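PDB 1L3I: probable cobalt-precorrin-6B C(15)-methyltransferase (decarboxylating), which probably methylates C-15 of cobalt-precorrin-6B with S-adenosyl-L-methionine and then decarboxylates C-12, giving cobalt-precorrin-7 in the anaerobic route to adenosylcobalamin. Local coordinates for residues G41-G53 with T70-V84. Numbering follows the deposited sequence.
Sequences GCGTGGVTLELAG and TTEMNLQRHGLGDNV. With SAH (S-adenosyl-L-homocysteine), chain G.
Helix 46-52 and the glycine-rich loop before it pack on helix 65-77 in a buried helix-helix contact of the Rossmann-like methyltransferase fold, where L49 meets L75, N74 and H78. The axes of 46-52 and 70-77 approach to 9.8 Å at a crossing angle of -38°. Close passage is clearest at G45, whose CA lies 4.5 Å from the CA of T71. A side-chain hydrogen bond ties the loop to the second helix: N74 ND2 donates to T44 O (3.0 Å, 154° at the hydrogen), with the acceptor near the amide plane, while N74 OD1 takes the backbone N of I8. Just past the type II' turn C42-G45, G46 N donates a hydrogen bond to OXT of S-adenosylhomocysteine (3.0 Å). L49 spreads its branches, CD1 lying 3.6 Å from L75 CD2 and CD2 3.5 Å from H78 CD2. At the far end, N83 ND2 donates to A52 O at 2.9 Å, on a lone pair in the carbonyl plane; R56 O is a second acceptor. A52 CB rests against V84 CG2. Helix 46-52 lies against strand 57-62 through T48 on A60, and V47 contacts I25 of helix 19-29, while T71 and E72 of helix 65-77 touch L86 of strand 84-88.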
loop_
_atom_site.group_PDB
_atom_site.type_symbol
_atom_site.label_atom_id
_atom_site.label_comp_id
_atom_site.label_asym_id
_atom_site.label_seq_id
_atom_site.Cartn_x
_atom_site.Cartn_y
_atom_site.Cartn_z
ATOM N N GLY A 41 26.727 -1.966 4.894
ATOM C CA GLY A 41 25.974 -3.159 4.564
ATOM C C GLY A 41 25.651 -3.097 3.093
ATOM O O GLY A 41 24.498 -3.002 2.708
ATOM N N CYS A 42 26.677 -3.167 2.259
ATOM C CA CYS A 42 26.471 -3.079 0.819
ATOM C C CYS A 42 25.737 -4.235 0.143
ATOM O O CYS A 42 25.234 -4.063 -0.964
ATOM C CB CYS A 42 27.778 -2.764 0.086
ATOM S SG CYS A 42 29.105 -3.933 0.282
ATOM N N GLY A 43 25.660 -5.385 0.812
ATOM C CA GLY A 43 24.964 -6.547 0.273
ATOM C C GLY A 43 25.341 -6.909 -1.157
ATOM O O GLY A 43 26.500 -7.166 -1.431
ATOM N N THR A 44 24.344 -6.936 -2.044
ATOM C CA THR A 44 24.526 -7.241 -3.462
ATOM C C THR A 44 25.182 -6.073 -4.233
ATOM O O THR A 44 25.739 -6.265 -5.314
ATOM C CB THR A 44 23.174 -7.621 -4.098
ATOM O OG1 THR A 44 22.626 -8.741 -3.405
ATOM C CG2 THR A 44 23.315 -7.979 -5.558
ATOM N N GLY A 45 25.088 -4.863 -3.690
ATOM C CA GLY A 45 25.698 -3.718 -4.337
ATOM C C GLY A 45 24.732 -2.732 -4.949
ATOM O O GLY A 45 25.158 -1.756 -5.557
ATOM N N GLY A 46 23.437 -2.937 -4.748
ATOM C CA GLY A 46 22.438 -2.037 -5.307
ATOM C C GLY A 46 22.654 -0.547 -5.036
ATOM O O GLY A 46 22.519 0.282 -5.926
ATOM N N VAL A 47 22.978 -0.195 -3.799
ATOM C CA VAL A 47 23.194 1.208 -3.446
ATOM C C VAL A 47 24.605 1.655 -3.821
ATOM O O VAL A 47 24.795 2.753 -4.327
ATOM C CB VAL A 47 22.899 1.440 -1.944
ATOM C CG1 VAL A 47 23.205 2.855 -1.549
ATOM C CG2 VAL A 47 21.432 1.110 -1.651
ATOM N N THR A 48 25.573 0.768 -3.605
ATOM C CA THR A 48 26.970 1.052 -3.926
ATOM C C THR A 48 27.211 1.406 -5.410
ATOM O O THR A 48 27.924 2.372 -5.722
ATOM C CB THR A 48 27.884 -0.114 -3.505
ATOM O OG1 THR A 48 27.917 -0.175 -2.072
ATOM C CG2 THR A 48 29.297 0.067 -4.042
ATOM N N LEU A 49 26.606 0.640 -6.319
ATOM C CA LEU A 49 26.760 0.894 -7.747
ATOM C C LEU A 49 26.233 2.266 -8.153
ATOM O O LEU A 49 26.893 2.986 -8.905
ATOM C CB LEU A 49 26.096 -0.205 -8.573
ATOM C CG LEU A 49 27.058 -1.307 -9.016
ATOM C CD1 LEU A 49 27.385 -2.257 -7.872
ATOM C CD2 LEU A 49 26.453 -2.062 -10.152
ATOM N N GLU A 50 25.066 2.638 -7.631
ATOM C CA GLU A 50 24.459 3.935 -7.934
ATOM C C GLU A 50 25.303 5.091 -7.409
ATOM O O GLU A 50 25.479 6.099 -8.095
ATOM C CB GLU A 50 23.043 4.021 -7.361
ATOM C CG GLU A 50 22.107 2.913 -7.837
ATOM C CD GLU A 50 21.949 2.859 -9.357
ATOM O OE1 GLU A 50 22.203 3.866 -10.042
ATOM O OE2 GLU A 50 21.545 1.799 -9.867
ATOM N N LEU A 51 25.811 4.939 -6.187
ATOM C CA LEU A 51 26.666 5.963 -5.582
ATOM C C LEU A 51 27.997 6.042 -6.325
ATOM O O LEU A 51 28.527 7.142 -6.539
ATOM C CB LEU A 51 26.934 5.644 -4.116
ATOM C CG LEU A 51 25.794 5.878 -3.132
ATOM C CD1 LEU A 51 26.214 5.342 -1.777
ATOM C CD2 LEU A 51 25.460 7.371 -3.075
ATOM N N ALA A 52 28.520 4.884 -6.730
ATOM C CA ALA A 52 29.789 4.801 -7.451
ATOM C C ALA A 52 29.848 5.742 -8.659
ATOM O O ALA A 52 30.825 6.480 -8.845
ATOM C CB ALA A 52 30.050 3.361 -7.893
ATOM N N GLY A 53 28.789 5.742 -9.459
ATOM C CA GLY A 53 28.769 6.597 -10.632
ATOM C C GLY A 53 28.366 8.040 -10.399
ATOM O O GLY A 53 28.226 8.777 -11.367
ATOM N N THR A 70 30.227 -10.235 -4.102
ATOM C CA THR A 70 29.085 -9.975 -4.994
ATOM C C THR A 70 29.069 -8.515 -5.460
ATOM O O THR A 70 28.829 -8.236 -6.644
ATOM C CB THR A 70 27.761 -10.319 -4.283
ATOM O OG1 THR A 70 27.797 -11.688 -3.873
ATOM C CG2 THR A 70 26.566 -10.095 -5.191
ATOM N N THR A 71 29.341 -7.600 -4.524
ATOM C CA THR A 71 29.395 -6.172 -4.850
ATOM C C THR A 71 30.559 -5.884 -5.827
ATOM O O THR A 71 30.343 -5.208 -6.835
ATOM C CB THR A 71 29.473 -5.271 -3.569
ATOM O OG1 THR A 71 28.287 -5.443 -2.788
ATOM C CG2 THR A 71 29.566 -3.782 -3.933
ATOM N N GLU A 72 31.758 -6.430 -5.584
ATOM C CA GLU A 72 32.897 -6.182 -6.493
ATOM C C GLU A 72 32.591 -6.746 -7.882
ATOM O O GLU A 72 32.859 -6.114 -8.908
ATOM C CB GLU A 72 34.211 -6.760 -5.943
ATOM C CG GLU A 72 35.472 -6.544 -6.825
ATOM C CD GLU A 72 35.782 -5.062 -7.232
ATOM O OE1 GLU A 72 35.643 -4.121 -6.409
ATOM O OE2 GLU A 72 36.226 -4.826 -8.388
HETATM N N MSE A 73 31.936 -7.895 -7.891
HETATM C CA MSE A 73 31.544 -8.560 -9.124
HETATM C C MSE A 73 30.566 -7.677 -9.922
HETATM O O MSE A 73 30.723 -7.500 -11.131
HETATM C CB MSE A 73 30.880 -9.872 -8.755
HETATM C CG MSE A 73 31.007 -10.940 -9.788
HETATM SE SE MSE A 73 29.490 -12.091 -9.616
HETATM C CE MSE A 73 28.692 -11.686 -11.304
ATOM N N ASN A 74 29.550 -7.143 -9.242
ATOM C CA ASN A 74 28.563 -6.275 -9.891
ATOM C C ASN A 74 29.161 -4.918 -10.304
ATOM O O ASN A 74 28.750 -4.327 -11.312
ATOM C CB ASN A 74 27.321 -6.097 -8.998
ATOM C CG ASN A 74 26.395 -7.308 -9.051
ATOM O OD1 ASN A 74 26.126 -7.855 -10.119
ATOM N ND2 ASN A 74 25.903 -7.733 -7.890
ATOM N N LEU A 75 30.139 -4.439 -9.534
ATOM C CA LEU A 75 30.823 -3.186 -9.860
ATOM C C LEU A 75 31.595 -3.395 -11.163
ATOM O O LEU A 75 31.458 -2.626 -12.116
ATOM C CB LEU A 75 31.812 -2.825 -8.759
ATOM C CG LEU A 75 31.228 -2.210 -7.498
ATOM C CD1 LEU A 75 32.313 -2.099 -6.439
ATOM C CD2 LEU A 75 30.656 -0.859 -7.853
ATOM N N GLN A 76 32.370 -4.471 -11.218
ATOM C CA GLN A 76 33.153 -4.768 -12.406
ATOM C C GLN A 76 32.342 -4.931 -13.674
ATOM O O GLN A 76 32.714 -4.392 -14.709
ATOM C CB GLN A 76 33.997 -6.005 -12.208
ATOM C CG GLN A 76 34.832 -6.296 -13.428
ATOM C CD GLN A 76 35.293 -7.711 -13.452
ATOM O OE1 GLN A 76 36.478 -7.990 -13.236
ATOM N NE2 GLN A 76 34.355 -8.638 -13.675
ATOM N N ARG A 77 31.263 -5.703 -13.612
ATOM C CA ARG A 77 30.409 -5.917 -14.786
ATOM C C ARG A 77 29.770 -4.636 -15.359
ATOM O O ARG A 77 29.352 -4.603 -16.515
ATOM C CB ARG A 77 29.329 -6.945 -14.453
ATOM C CG ARG A 77 29.871 -8.363 -14.294
ATOM C CD ARG A 77 28.823 -9.311 -13.711
ATOM N NE ARG A 77 27.470 -8.815 -13.872
ATOM C CZ ARG A 77 26.575 -9.309 -14.724
ATOM N NH1 ARG A 77 26.894 -10.332 -15.509
ATOM N NH2 ARG A 77 25.347 -8.777 -14.787
ATOM N N HIS A 78 29.656 -3.596 -14.546
ATOM C CA HIS A 78 29.089 -2.348 -15.045
ATOM C C HIS A 78 30.165 -1.296 -15.339
ATOM O O HIS A 78 29.848 -0.129 -15.589
ATOM C CB HIS A 78 28.029 -1.794 -14.078
ATOM C CG HIS A 78 26.773 -2.592 -14.059
ATOM N ND1 HIS A 78 25.770 -2.433 -14.984
ATOM C CD2 HIS A 78 26.375 -3.612 -13.245
ATOM C CE1 HIS A 78 24.809 -3.319 -14.757
ATOM N NE2 HIS A 78 25.157 -4.041 -13.708
ATOM N N GLY A 79 31.429 -1.723 -15.300
ATOM C CA GLY A 79 32.561 -0.843 -15.577
ATOM C C GLY A 79 32.794 0.201 -14.506
ATOM O O GLY A 79 33.275 1.303 -14.783
ATOM N N LEU A 80 32.441 -0.146 -13.275
ATOM C CA LEU A 80 32.602 0.757 -12.158
ATOM C C LEU A 80 33.536 0.129 -11.125
ATOM O O LEU A 80 34.086 -0.959 -11.346
ATOM C CB LEU A 80 31.238 1.043 -11.521
ATOM C CG LEU A 80 30.096 1.534 -12.415
ATOM C CD1 LEU A 80 28.823 1.583 -11.603
ATOM C CD2 LEU A 80 30.408 2.889 -13.023
ATOM N N GLY A 81 33.754 0.834 -10.020
ATOM C CA GLY A 81 34.588 0.297 -8.965
ATOM C C GLY A 81 35.919 0.944 -8.682
ATOM O O GLY A 81 36.443 0.774 -7.577
ATOM N N ASP A 82 36.465 1.716 -9.616
ATOM C CA ASP A 82 37.772 2.301 -9.334
ATOM C C ASP A 82 37.778 3.402 -8.250
ATOM O O ASP A 82 38.840 3.768 -7.741
ATOM C CB ASP A 82 38.506 2.697 -10.629
ATOM C CG ASP A 82 37.711 3.641 -11.508
ATOM O OD1 ASP A 82 36.539 3.946 -11.204
ATOM O OD2 ASP A 82 38.278 4.085 -12.536
ATOM N N ASN A 83 36.588 3.852 -7.842
ATOM C CA ASN A 83 36.452 4.873 -6.788
ATOM C C ASN A 83 35.730 4.294 -5.567
ATOM O O ASN A 83 35.263 5.033 -4.692
ATOM C CB ASN A 83 35.689 6.110 -7.294
ATOM C CG ASN A 83 34.234 5.813 -7.638
ATOM O OD1 ASN A 83 33.888 4.708 -8.065
ATOM N ND2 ASN A 83 33.373 6.816 -7.476
ATOM N N VAL A 84 35.646 2.969 -5.524
ATOM C CA VAL A 84 34.985 2.255 -4.443
ATOM C C VAL A 84 36.009 1.483 -3.605
ATOM O O VAL A 84 36.806 0.707 -4.131
ATOM C CB VAL A 84 33.907 1.262 -4.992
ATOM C CG1 VAL A 84 33.319 0.441 -3.860
ATOM C CG2 VAL A 84 32.803 2.016 -5.718
HETATM N N SAH G . 21.281 -2.457 -0.108
HETATM C CA SAH G . 21.958 -3.645 -0.638
HETATM C CB SAH G . 21.573 -4.922 0.155
HETATM C CG SAH G . 21.959 -4.844 1.658
HETATM S SD SAH G . 21.587 -6.288 2.661
HETATM C C SAH G . 21.598 -3.798 -2.109
HETATM O O SAH G . 20.848 -2.937 -2.602
HETATM O OXT SAH G . 22.081 -4.754 -2.749
HETATM C "C5'" SAH G . 22.211 -5.805 4.252
HETATM C "C4'" SAH G . 23.666 -6.072 4.414
HETATM O "O4'" SAH G . 23.963 -5.645 5.757
HETATM C "C3'" SAH G . 24.127 -7.610 4.314
HETATM O "O3'" SAH G . 25.021 -7.995 3.220
HETATM C "C2'" SAH G . 24.712 -7.798 5.733
HETATM O "O2'" SAH G . 25.741 -8.784 5.909
HETATM C "C1'" SAH G . 25.108 -6.381 6.081
HETATM N N9 SAH G . 25.317 -6.011 7.474
HETATM C C8 SAH G . 24.386 -6.102 8.538
HETATM N N7 SAH G . 24.898 -5.668 9.650
HETATM C C5 SAH G . 26.221 -5.281 9.335
HETATM C C6 SAH G . 27.277 -4.740 10.088
HETATM N N6 SAH G . 27.156 -4.480 11.395
HETATM N N1 SAH G . 28.462 -4.460 9.476
HETATM C C2 SAH G . 28.567 -4.722 8.179
HETATM N N3 SAH G . 27.654 -5.226 7.368
HETATM C C4 SAH G . 26.491 -5.488 7.999
#